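Local coordinates for protein glycosyl hydrolase, family 38 (Enterococcus faecalis, PDB 5KBP) that probably hydrolyses alpha-linked mannose from carbohydrates, as a two-subunit bacterial alpha-mannosidase of glycoside hydrolase family 38, at residues Tyr25-His28 with His29-Ile33; Gln339-Tyr342 with Ala343-Leu347; Met530-Glu533 with Phe534-Val537; Glu498-Pro501 with Phe502-Asp505. All coordinates share one frame; numbering follows the deposited sequence.

Contact 1 (Tyr25-His28 with His29-Ile33); sequences YEEH and HMRLI
The backbone carbonyl of Glu27 is gripped twice by Arg31, one helical turn further on: the guanidinium NH1 lies 3.0 Å from Glu27 O, while the amide of Arg31 makes a weak bond to the same oxygen. Arg31 NH1 sits well above the carbonyl plane, 55° out of it, and also reaches the carboxylate, 3.3 Å from Glu27 OE1, in a salt bridge that uses the anti lone pair. A water molecule bridges Glu27 OE1 and Arg31 NH2, adding a second, indirect link between the two side chains. On another side of the helix His29 donates from ND1 to Glu26 OE2 at 3.0 Å. The Glu26 chain bends at chi2 (-66°), bringing its carboxylate alongside the imidazole with the planes 48° apart. The other ends of both groups are held too, Glu26 OE1 by Tyr342 of the second subunit and His29 NE2 by the carbonyl of Asp63, which should fix the rotation of the imidazole. Tyr25 OH stands over the centre of one face of the His29 ring; the two rings are near parallel but slid apart, and His29 CB lies over the Tyr25 ring, 4.2 Å from its centroid. These are i to i+3 and i to i+4 pairings, as on any alpha-helix, here in the opening turns of helix 25-45 of the N-terminal family 38 domain, at the subunit interface.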
loop_
_atom_site.group_PDB
_atom_site.type_symbol
_atom_site.label_atom_id
_atom_site.label_comp_id
_atom_site.label_asym_id
_atom_site.label_seq_id
_atom_site.Cartn_x
_atom_site.Cartn_y
_atom_site.Cartn_z
ATOM N N TYR A 25 0.283 -9.332 5.479
ATOM C CA TYR A 25 0.741 -8.631 6.678
ATOM C C TYR A 25 -0.297 -8.669 7.792
ATOM O O TYR A 25 0.023 -8.977 8.946
ATOM C CB TYR A 25 1.096 -7.182 6.347
ATOM C CG TYR A 25 1.184 -6.322 7.588
ATOM C CD1 TYR A 25 2.243 -6.463 8.474
ATOM C CD2 TYR A 25 0.199 -5.387 7.886
ATOM C CE1 TYR A 25 2.326 -5.692 9.618
ATOM C CE2 TYR A 25 0.275 -4.609 9.030
ATOM C CZ TYR A 25 1.341 -4.766 9.893
ATOM O OH TYR A 25 1.427 -3.997 11.032
ATOM N N GLU A 26 -1.553 -8.360 7.465
ATOM C CA GLU A 26 -2.571 -8.251 8.503
ATOM C C GLU A 26 -2.900 -9.602 9.126
ATOM O O GLU A 26 -3.350 -9.655 10.275
ATOM C CB GLU A 26 -3.832 -7.599 7.940
ATOM C CG GLU A 26 -3.670 -6.123 7.595
ATOM C CD GLU A 26 -3.439 -5.239 8.815
ATOM O OE1 GLU A 26 -3.048 -4.068 8.628
ATOM O OE2 GLU A 26 -3.653 -5.705 9.955
ATOM N N GLU A 27 -2.689 -10.698 8.392
ATOM C CA GLU A 27 -2.869 -12.019 8.988
ATOM C C GLU A 27 -1.864 -12.250 10.109
ATOM O O GLU A 27 -2.223 -12.752 11.181
ATOM C CB GLU A 27 -2.752 -13.102 7.915
ATOM C CG GLU A 27 -3.859 -13.073 6.866
ATOM C CD GLU A 27 -5.159 -13.679 7.364
ATOM O OE1 GLU A 27 -5.128 -14.384 8.394
ATOM O OE2 GLU A 27 -6.209 -13.453 6.727
ATOM N N HIS A 28 -0.598 -11.883 9.883
ATOM C CA HIS A 28 0.380 -11.909 10.965
ATOM C C HIS A 28 0.050 -10.865 12.026
ATOM O O HIS A 28 0.223 -11.113 13.224
ATOM C CB HIS A 28 1.788 -11.669 10.419
ATOM C CG HIS A 28 2.299 -12.768 9.542
ATOM N ND1 HIS A 28 2.561 -14.036 10.013
ATOM C CD2 HIS A 28 2.614 -12.783 8.225
ATOM C CE1 HIS A 28 3.007 -14.787 9.022
ATOM N NE2 HIS A 28 3.051 -14.050 7.927
ATOM N N HIS A 29 -0.426 -9.693 11.600
ATOM C CA HIS A 29 -0.672 -8.601 12.535
ATOM C C HIS A 29 -1.773 -8.951 13.527
ATOM O O HIS A 29 -1.653 -8.662 14.723
ATOM C CB HIS A 29 -1.030 -7.329 11.767
ATOM C CG HIS A 29 -1.125 -6.109 12.628
ATOM N ND1 HIS A 29 -1.802 -4.975 12.236
ATOM C CD2 HIS A 29 -0.625 -5.843 13.858
ATOM C CE1 HIS A 29 -1.717 -4.064 13.187
ATOM N NE2 HIS A 29 -1.009 -4.564 14.184
ATOM N N MET A 30 -2.856 -9.570 13.050
ATOM C CA MET A 30 -3.937 -9.949 13.952
ATOM C C MET A 30 -3.504 -11.042 14.920
ATOM O O MET A 30 -4.057 -11.146 16.022
ATOM C CB MET A 30 -5.160 -10.396 13.153
ATOM C CG MET A 30 -5.812 -9.293 12.332
ATOM S SD MET A 30 -6.354 -7.883 13.319
ATOM C CE MET A 30 -5.047 -6.701 12.988
ATOM N N ARG A 31 -2.527 -11.861 14.531
ATOM C CA ARG A 31 -1.971 -12.841 15.454
ATOM C C ARG A 31 -0.992 -12.206 16.432
ATOM O O ARG A 31 -0.782 -12.743 17.525
ATOM C CB ARG A 31 -1.297 -13.969 14.675
ATOM C CG ARG A 31 -2.287 -14.927 14.033
ATOM C CD ARG A 31 -1.621 -15.902 13.080
ATOM N NE ARG A 31 -2.582 -16.871 12.560
ATOM C CZ ARG A 31 -3.348 -16.669 11.493
ATOM N NH1 ARG A 31 -3.272 -15.526 10.822
ATOM N NH2 ARG A 31 -4.196 -17.610 11.094
ATOM N N LEU A 32 -0.393 -11.070 16.064
ATOM C CA LEU A 32 0.430 -10.328 17.012
ATOM C C LEU A 32 -0.418 -9.765 18.145
ATOM O O LEU A 32 0.038 -9.689 19.291
ATOM C CB LEU A 32 1.180 -9.206 16.293
ATOM C CG LEU A 32 2.158 -8.397 17.144
ATOM C CD1 LEU A 32 3.301 -9.276 17.622
ATOM C CD2 LEU A 32 2.689 -7.188 16.381
ATOM N N ILE A 33 -1.657 -9.369 17.842
ATOM C CA ILE A 33 -2.549 -8.856 18.877
ATOM C C ILE A 33 -2.861 -9.947 19.891
ATOM O O ILE A 33 -2.886 -9.701 21.102
ATOM C CB ILE A 33 -3.834 -8.290 18.243
ATOM C CG1 ILE A 33 -3.486 -7.309 17.121
ATOM C CG2 ILE A 33 -4.695 -7.613 19.299
ATOM C CD1 ILE A 33 -2.666 -6.128 17.577
HETATM O O HOH W 1 -6.679 -16.845 9.488
#

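Contact 2 (Gln339-Tyr342 with Ala343-Leu347); sequences QFDY and AWKTL
Ala343 begins the second half of this stretch of helix 337-348 by donating its amide to the carbonyl of Gln339, with its methyl 3.5 Å (CB) from that same Gln339 O. Trp344 follows in the same i to i+4 pattern, its amide bonded to Phe340 O. The indole turns its edge to this carbonyl, CD1 coming within 3.1 Å of Phe340 O, while the Phe340 side chain touches it loosely through CB. Lys345 carries the charged pairing: its chain runs out fully extended beyond CG and passes Asp341 obliquely, so that NZ reaches Asp341 OD2 at 2.9 Å on the syn lone pair. Asp341 holds its carboxylate on the far side from its own amide nitrogen (chi1 -180°), in the path of the lysine. NZ has a second anionic partner in Glu113 of helix 100-117, so two carboxylates share the ammonium. At Thr346 the hydroxyl turns back along the helix and donates to the carbonyl of Tyr342, 2.7 Å between OG1 and Tyr342 O, 20° from the carbonyl plane. The amide of Thr346 bonds to this oxygen as well, at 3.2 Å from N to Tyr342 O, so one carbonyl is gripped twice by one residue. OG1 also stands over the centre of one face of the Tyr342 ring, whose hydroxyl is bonded to the second subunit. The helix packs against helices 304-332, 362-393 and 100-117: Trp344 wedges between the first and last of these with NE1 bonded to Glu322, and Ala343 rests on Val378 of 362-393.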
loop_
_atom_site.group_PDB
_atom_site.type_symbol
_atom_site.label_atom_id
_atom_site.label_comp_id
_atom_site.label_asym_id
_atom_site.label_seq_id
_atom_site.Cartn_x
_atom_site.Cartn_y
_atom_site.Cartn_z
ATOM N N GLN A 339 8.677 14.888 10.604
ATOM C CA GLN A 339 8.464 14.352 9.263
ATOM C C GLN A 339 9.551 13.351 8.889
ATOM O O GLN A 339 9.265 12.321 8.268
ATOM C CB GLN A 339 8.407 15.489 8.243
ATOM C CG GLN A 339 7.176 16.383 8.350
ATOM C CD GLN A 339 7.318 17.471 9.399
ATOM O OE1 GLN A 339 8.215 17.429 10.242
ATOM N NE2 GLN A 339 6.431 18.458 9.347
ATOM N N PHE A 340 10.804 13.639 9.253
ATOM C CA PHE A 340 11.882 12.695 8.975
ATOM C C PHE A 340 11.714 11.414 9.779
ATOM O O PHE A 340 12.004 10.320 9.280
ATOM C CB PHE A 340 13.241 13.335 9.263
ATOM C CG PHE A 340 13.790 14.134 8.115
ATOM C CD1 PHE A 340 14.041 13.527 6.897
ATOM C CD2 PHE A 340 14.070 15.483 8.257
ATOM C CE1 PHE A 340 14.548 14.253 5.835
ATOM C CE2 PHE A 340 14.579 16.215 7.200
ATOM C CZ PHE A 340 14.819 15.599 5.987
ATOM N N ASP A 341 11.246 11.531 11.023
ATOM C CA ASP A 341 10.978 10.343 11.824
ATOM C C ASP A 341 9.850 9.520 11.217
ATOM O O ASP A 341 9.878 8.285 11.261
ATOM C CB ASP A 341 10.645 10.749 13.261
ATOM C CG ASP A 341 10.356 9.558 14.155
ATOM O OD1 ASP A 341 11.315 8.862 14.554
ATOM O OD2 ASP A 341 9.170 9.322 14.466
ATOM N N TYR A 342 8.854 10.191 10.632
ATOM C CA TYR A 342 7.760 9.485 9.975
ATOM C C TYR A 342 8.226 8.825 8.682
ATOM O O TYR A 342 7.783 7.720 8.348
ATOM C CB TYR A 342 6.608 10.455 9.709
ATOM C CG TYR A 342 5.458 9.882 8.915
ATOM C CD1 TYR A 342 4.468 9.130 9.533
ATOM C CD2 TYR A 342 5.351 10.113 7.551
ATOM C CE1 TYR A 342 3.411 8.610 8.809
ATOM C CE2 TYR A 342 4.298 9.598 6.818
ATOM C CZ TYR A 342 3.329 8.847 7.453
ATOM O OH TYR A 342 2.280 8.333 6.727
ATOM N N ALA A 343 9.115 9.491 7.939
ATOM C CA ALA A 343 9.622 8.908 6.702
ATOM C C ALA A 343 10.546 7.729 6.982
ATOM O O ALA A 343 10.512 6.721 6.266
ATOM C CB ALA A 343 10.346 9.971 5.876
ATOM N N TRP A 344 11.382 7.838 8.018
ATOM C CA TRP A 344 12.335 6.772 8.309
ATOM C C TRP A 344 11.634 5.522 8.828
ATOM O O TRP A 344 11.971 4.404 8.421
ATOM C CB TRP A 344 13.381 7.260 9.311
ATOM C CG TRP A 344 14.546 7.918 8.650
ATOM C CD1 TRP A 344 14.832 9.250 8.624
ATOM C CD2 TRP A 344 15.576 7.269 7.898
ATOM N NE1 TRP A 344 15.984 9.472 7.908
ATOM C CE2 TRP A 344 16.460 8.271 7.451
ATOM C CE3 TRP A 344 15.840 5.939 7.562
ATOM C CZ2 TRP A 344 17.588 7.982 6.687
ATOM C CZ3 TRP A 344 16.957 5.655 6.804
ATOM C CH2 TRP A 344 17.818 6.671 6.375
ATOM N N LYS A 345 10.664 5.690 9.730
ATOM C CA LYS A 345 9.906 4.541 10.214
ATOM C C LYS A 345 9.162 3.857 9.076
ATOM O O LYS A 345 9.101 2.624 9.017
ATOM C CB LYS A 345 8.932 4.974 11.309
ATOM C CG LYS A 345 9.601 5.326 12.627
ATOM C CD LYS A 345 8.589 5.818 13.649
ATOM C CE LYS A 345 9.268 6.178 14.961
ATOM N NZ LYS A 345 8.354 6.921 15.872
ATOM N N THR A 346 8.593 4.643 8.158
ATOM C CA THR A 346 7.932 4.064 6.994
ATOM C C THR A 346 8.913 3.253 6.155
ATOM O O THR A 346 8.574 2.170 5.664
ATOM C CB THR A 346 7.291 5.169 6.152
ATOM O OG1 THR A 346 6.323 5.874 6.940
ATOM C CG2 THR A 346 6.609 4.582 4.923
ATOM N N LEU A 347 10.139 3.755 5.990
ATOM C CA LEU A 347 11.135 3.021 5.217
ATOM C C LEU A 347 11.645 1.807 5.982
ATOM O O LEU A 347 11.851 0.738 5.394
ATOM C CB LEU A 347 12.295 3.941 4.838
ATOM C CG LEU A 347 13.428 3.273 4.056
ATOM C CD1 LEU A 347 12.915 2.714 2.737
ATOM C CD2 LEU A 347 14.578 4.241 3.827
#

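Contact 3 (Met530-Glu533 with Phe534-Val537); sequences MENE and FIQV
A beta hairpin joins strands 529-531 and 535-539, and Asn532 secures its turn. The amide oxygen of Asn532 accepts two backbone N-H groups from the returning chain: Ile535 N lies 2.9 Å from Asn532 OD1 in a nearly straight bond (178°), and Phe534 N, also 2.9 Å from OD1, comes from well above the plane of the side-chain amide. Asn532 CG sits between its own backbone N and carbonyl carbon (chi1 49°), which folds the amide inward over the turn. The backbone N-H of Asn532 donates in turn to Ile535 O, and the side-chain ND2 bonds to the carbonyl of Ile653. At the tip of the turn Glu533 lies alongside Phe534, its CG over the middle of the phenyl face at 3.5 Å from the ring centroid, a CH-pi contact, with the carboxylate turned only 14° from the ring plane. Asn532 ND2 meets the same ring at its edge. Beyond the turn the strands pair in antiparallel fashion. Met530 and Val537 form a hydrogen-bonded pair through both amides, and their side chains lie side by side, with Met530 CE 4.0 Å from Val537 CG1. Glu531 and Gln536 form the next, non-hydrogen-bonded pair, whose side chains project from the other face of the sheet and meet through Glu531 CB and Gln536 CG, 3.7 Å apart. Met530, Ile535 and Val537 pack on Met652 and Leu659 of strands 641-653 and 659-667, so the hairpin presents an apolar face to a second sheet, as expected of a beta-sandwich.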
loop_
_atom_site.group_PDB
_atom_site.type_symbol
_atom_site.label_atom_id
_atom_site.label_comp_id
_atom_site.label_asym_id
_atom_site.label_seq_id
_atom_site.Cartn_x
_atom_site.Cartn_y
_atom_site.Cartn_z
ATOM N N MET A 530 34.618 5.600 -28.348
ATOM C CA MET A 530 34.672 6.792 -27.515
ATOM C C MET A 530 36.029 6.844 -26.831
ATOM O O MET A 530 36.684 5.816 -26.638
ATOM C CB MET A 530 33.571 6.806 -26.446
ATOM C CG MET A 530 32.159 6.721 -26.972
ATOM S SD MET A 530 30.948 6.700 -25.635
ATOM C CE MET A 530 31.448 5.230 -24.743
ATOM N N GLU A 531 36.446 8.051 -26.457
ATOM C CA GLU A 531 37.662 8.196 -25.669
ATOM C C GLU A 531 37.727 9.601 -25.090
ATOM O O GLU A 531 37.242 10.561 -25.696
ATOM C CB GLU A 531 38.922 7.907 -26.500
ATOM C CG GLU A 531 39.268 8.961 -27.535
ATOM C CD GLU A 531 40.460 8.565 -28.382
ATOM O OE1 GLU A 531 40.282 7.766 -29.325
ATOM O OE2 GLU A 531 41.579 9.040 -28.095
ATOM N N ASN A 532 38.317 9.697 -23.900
ATOM C CA ASN A 532 38.663 10.980 -23.302
ATOM C C ASN A 532 40.122 10.946 -22.865
ATOM O O ASN A 532 40.958 10.327 -23.531
ATOM C CB ASN A 532 37.741 11.307 -22.122
ATOM C CG ASN A 532 37.606 10.156 -21.141
ATOM O OD1 ASN A 532 38.423 9.236 -21.124
ATOM N ND2 ASN A 532 36.565 10.203 -20.316
ATOM N N GLU A 533 40.439 11.594 -21.751
ATOM C CA GLU A 533 41.804 11.618 -21.245
ATOM C C GLU A 533 42.101 10.473 -20.288
ATOM O O GLU A 533 43.232 10.370 -19.799
ATOM C CB GLU A 533 42.083 12.959 -20.558
ATOM C CG GLU A 533 41.184 13.236 -19.369
ATOM C CD GLU A 533 41.325 14.651 -18.848
ATOM O OE1 GLU A 533 40.531 15.521 -19.264
ATOM O OE2 GLU A 533 42.236 14.895 -18.030
ATOM N N PHE A 534 41.127 9.608 -20.013
ATOM C CA PHE A 534 41.315 8.494 -19.092
ATOM C C PHE A 534 41.176 7.140 -19.769
ATOM O O PHE A 534 42.029 6.266 -19.576
ATOM C CB PHE A 534 40.313 8.585 -17.932
ATOM C CG PHE A 534 40.233 9.940 -17.296
ATOM C CD1 PHE A 534 41.239 10.390 -16.458
ATOM C CD2 PHE A 534 39.138 10.757 -17.522
ATOM C CE1 PHE A 534 41.160 11.637 -15.866
ATOM C CE2 PHE A 534 39.052 12.003 -16.932
ATOM C CZ PHE A 534 40.065 12.444 -16.104
ATOM N N ILE A 535 40.119 6.936 -20.554
ATOM C CA ILE A 535 39.803 5.631 -21.118
ATOM C C ILE A 535 39.573 5.760 -22.617
ATOM O O ILE A 535 39.175 6.815 -23.119
ATOM C CB ILE A 535 38.566 5.003 -20.438
ATOM C CG1 ILE A 535 37.356 5.931 -20.571
ATOM C CG2 ILE A 535 38.852 4.705 -18.974
ATOM C CD1 ILE A 535 36.105 5.405 -19.902
ATOM N N GLN A 536 39.827 4.665 -23.332
ATOM C CA GLN A 536 39.546 4.554 -24.758
ATOM C C GLN A 536 38.618 3.362 -24.953
ATOM O O GLN A 536 38.994 2.226 -24.648
ATOM C CB GLN A 536 40.836 4.388 -25.566
ATOM C CG GLN A 536 40.718 4.758 -27.041
ATOM C CD GLN A 536 40.077 3.668 -27.879
ATOM O OE1 GLN A 536 40.038 2.504 -27.481
ATOM N NE2 GLN A 536 39.573 4.041 -29.048
ATOM N N VAL A 537 37.413 3.620 -25.452
ATOM C CA VAL A 537 36.345 2.628 -25.491
ATOM C C VAL A 537 36.085 2.221 -26.934
ATOM O O VAL A 537 35.883 3.078 -27.803
ATOM C CB VAL A 537 35.062 3.164 -24.834
ATOM C CG1 VAL A 537 33.931 2.150 -24.961
ATOM C CG2 VAL A 537 35.324 3.506 -23.378
#

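Contact 4 (Glu498-Pro501 with Phe502-Asp505); sequences EMAP and FSWD
Met499 and Asp505 reach for each other from opposite directions across the turn that takes the chain from strand 483-499 into strand 503-511, which belong to different antiparallel sheets. The corner is flanked by two G1 beta bulges: Glu498 and Met499 both face Lys416, and Phe502 and Ser503 both face Asn410. Met499 is fully stretched, with CG opposite the backbone N (chi1 -173°), and this carries its methyl across the gap to the returning strand. Met499 CE there lies 3.5 Å from Asp505 OD2 and 3.7 Å from Trp504 CA, while CG and SD also run past the same carboxylate oxygen. The Trp504 side chain leaves in another direction, away from the 498-501 segment, and its NE1 is bonded to the carbonyl of Ala816. Phe502 adopts a left-handed backbone conformation (phi 42°) and turns its ring out of the corner, onto Pro323 and Met327 of helix 304-332 and close to the ring of His824. Ser503 closes the turn from within, where Ser503 OG lies 3.6 Å from Ala500 CB. The same hydroxyl donates to the backbone carbonyl of Ala500, Ser503 OG and Ala500 O being 2.7 Å apart, with the donor standing 50° above the plane of that carbonyl.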
loop_
_atom_site.group_PDB
_atom_site.type_symbol
_atom_site.label_atom_id
_atom_site.label_comp_id
_atom_site.label_asym_id
_atom_site.label_seq_id
_atom_site.Cartn_x
_atom_site.Cartn_y
_atom_site.Cartn_z
ATOM N N GLU A 498 34.257 18.972 -10.919
ATOM C CA GLU A 498 34.816 18.946 -9.564
ATOM C C GLU A 498 34.177 20.003 -8.664
ATOM O O GLU A 498 34.859 20.828 -8.052
ATOM C CB GLU A 498 36.339 19.105 -9.596
ATOM C CG GLU A 498 37.067 17.971 -10.295
ATOM C CD GLU A 498 38.572 18.060 -10.146
ATOM O OE1 GLU A 498 39.244 17.016 -10.263
ATOM O OE2 GLU A 498 39.082 19.174 -9.902
ATOM N N MET A 499 32.850 19.971 -8.584
ATOM C CA MET A 499 32.142 20.880 -7.695
ATOM C C MET A 499 32.423 20.514 -6.244
ATOM O O MET A 499 32.492 19.335 -5.885
ATOM C CB MET A 499 30.641 20.841 -7.977
ATOM C CG MET A 499 29.835 21.871 -7.206
ATOM S SD MET A 499 28.095 21.883 -7.677
ATOM C CE MET A 499 27.445 23.098 -6.531
ATOM N N ALA A 500 32.593 21.535 -5.407
ATOM C CA ALA A 500 33.002 21.316 -4.030
ATOM C C ALA A 500 31.927 20.548 -3.261
ATOM O O ALA A 500 30.734 20.677 -3.548
ATOM C CB ALA A 500 33.284 22.649 -3.339
ATOM N N PRO A 501 32.325 19.731 -2.286
ATOM C CA PRO A 501 31.335 19.012 -1.477
ATOM C C PRO A 501 30.460 19.967 -0.676
ATOM O O PRO A 501 30.926 20.996 -0.183
ATOM C CB PRO A 501 32.194 18.138 -0.558
ATOM C CG PRO A 501 33.500 18.001 -1.267
ATOM C CD PRO A 501 33.702 19.303 -1.983
ATOM N N PHE A 502 29.183 19.598 -0.548
ATOM C CA PHE A 502 28.177 20.344 0.205
ATOM C C PHE A 502 28.281 21.845 -0.028
ATOM O O PHE A 502 28.603 22.609 0.887
ATOM C CB PHE A 502 28.273 20.014 1.695
ATOM C CG PHE A 502 27.890 18.599 2.015
ATOM C CD1 PHE A 502 26.590 18.161 1.829
ATOM C CD2 PHE A 502 28.829 17.705 2.484
ATOM C CE1 PHE A 502 26.237 16.857 2.115
ATOM C CE2 PHE A 502 28.484 16.400 2.775
ATOM C CZ PHE A 502 27.187 15.974 2.587
ATOM N N SER A 503 28.011 22.265 -1.261
ATOM C CA SER A 503 28.059 23.661 -1.657
ATOM C C SER A 503 26.936 23.910 -2.655
ATOM O O SER A 503 26.201 22.990 -3.033
ATOM C CB SER A 503 29.425 24.018 -2.256
ATOM O OG SER A 503 29.709 23.204 -3.380
ATOM N N TRP A 504 26.797 25.161 -3.087
ATOM C CA TRP A 504 25.854 25.486 -4.147
ATOM C C TRP A 504 26.422 26.590 -5.023
ATOM O O TRP A 504 27.116 27.489 -4.538
ATOM C CB TRP A 504 24.478 25.897 -3.594
ATOM C CG TRP A 504 24.449 27.166 -2.789
ATOM C CD1 TRP A 504 24.518 28.443 -3.267
ATOM C CD2 TRP A 504 24.300 27.278 -1.368
ATOM N NE1 TRP A 504 24.443 29.342 -2.231
ATOM C CE2 TRP A 504 24.308 28.652 -1.054
ATOM C CE3 TRP A 504 24.172 26.350 -0.330
ATOM C CZ2 TRP A 504 24.189 29.120 0.253
ATOM C CZ3 TRP A 504 24.056 26.817 0.967
ATOM C CH2 TRP A 504 24.066 28.189 1.247
ATOM N N ASP A 505 26.130 26.506 -6.317
ATOM C CA ASP A 505 26.536 27.504 -7.294
ATOM C C ASP A 505 25.305 28.032 -8.013
ATOM O O ASP A 505 24.423 27.259 -8.403
ATOM C CB ASP A 505 27.532 26.921 -8.305
ATOM C CG ASP A 505 28.895 26.654 -7.696
ATOM O OD1 ASP A 505 29.415 27.537 -6.982
ATOM O OD2 ASP A 505 29.446 25.557 -7.929
#

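In the fold
Contacts 1 and 2 lie in one chain with centres about 22 Å apart and do not touch, yet across the dimer they meet: Glu26 of one subunit bonds to Tyr342 of the other, whose ring also stands edge-to-face to His29. Contacts 3 and 4 belong to the beta-rich C-terminal part; their nearest atoms are about 7 Å apart, and neither touches the second subunit. Contacts 2 and 4 come within about 12 Å at their nearest atoms, and both pack on helix 304-332 of the helical middle region, contact 4 through Phe502. Contacts 1 and 3 are farthest apart, about 57 Å between centres. All four lie away from the calcium-binding residues Phe253 and Tyr256.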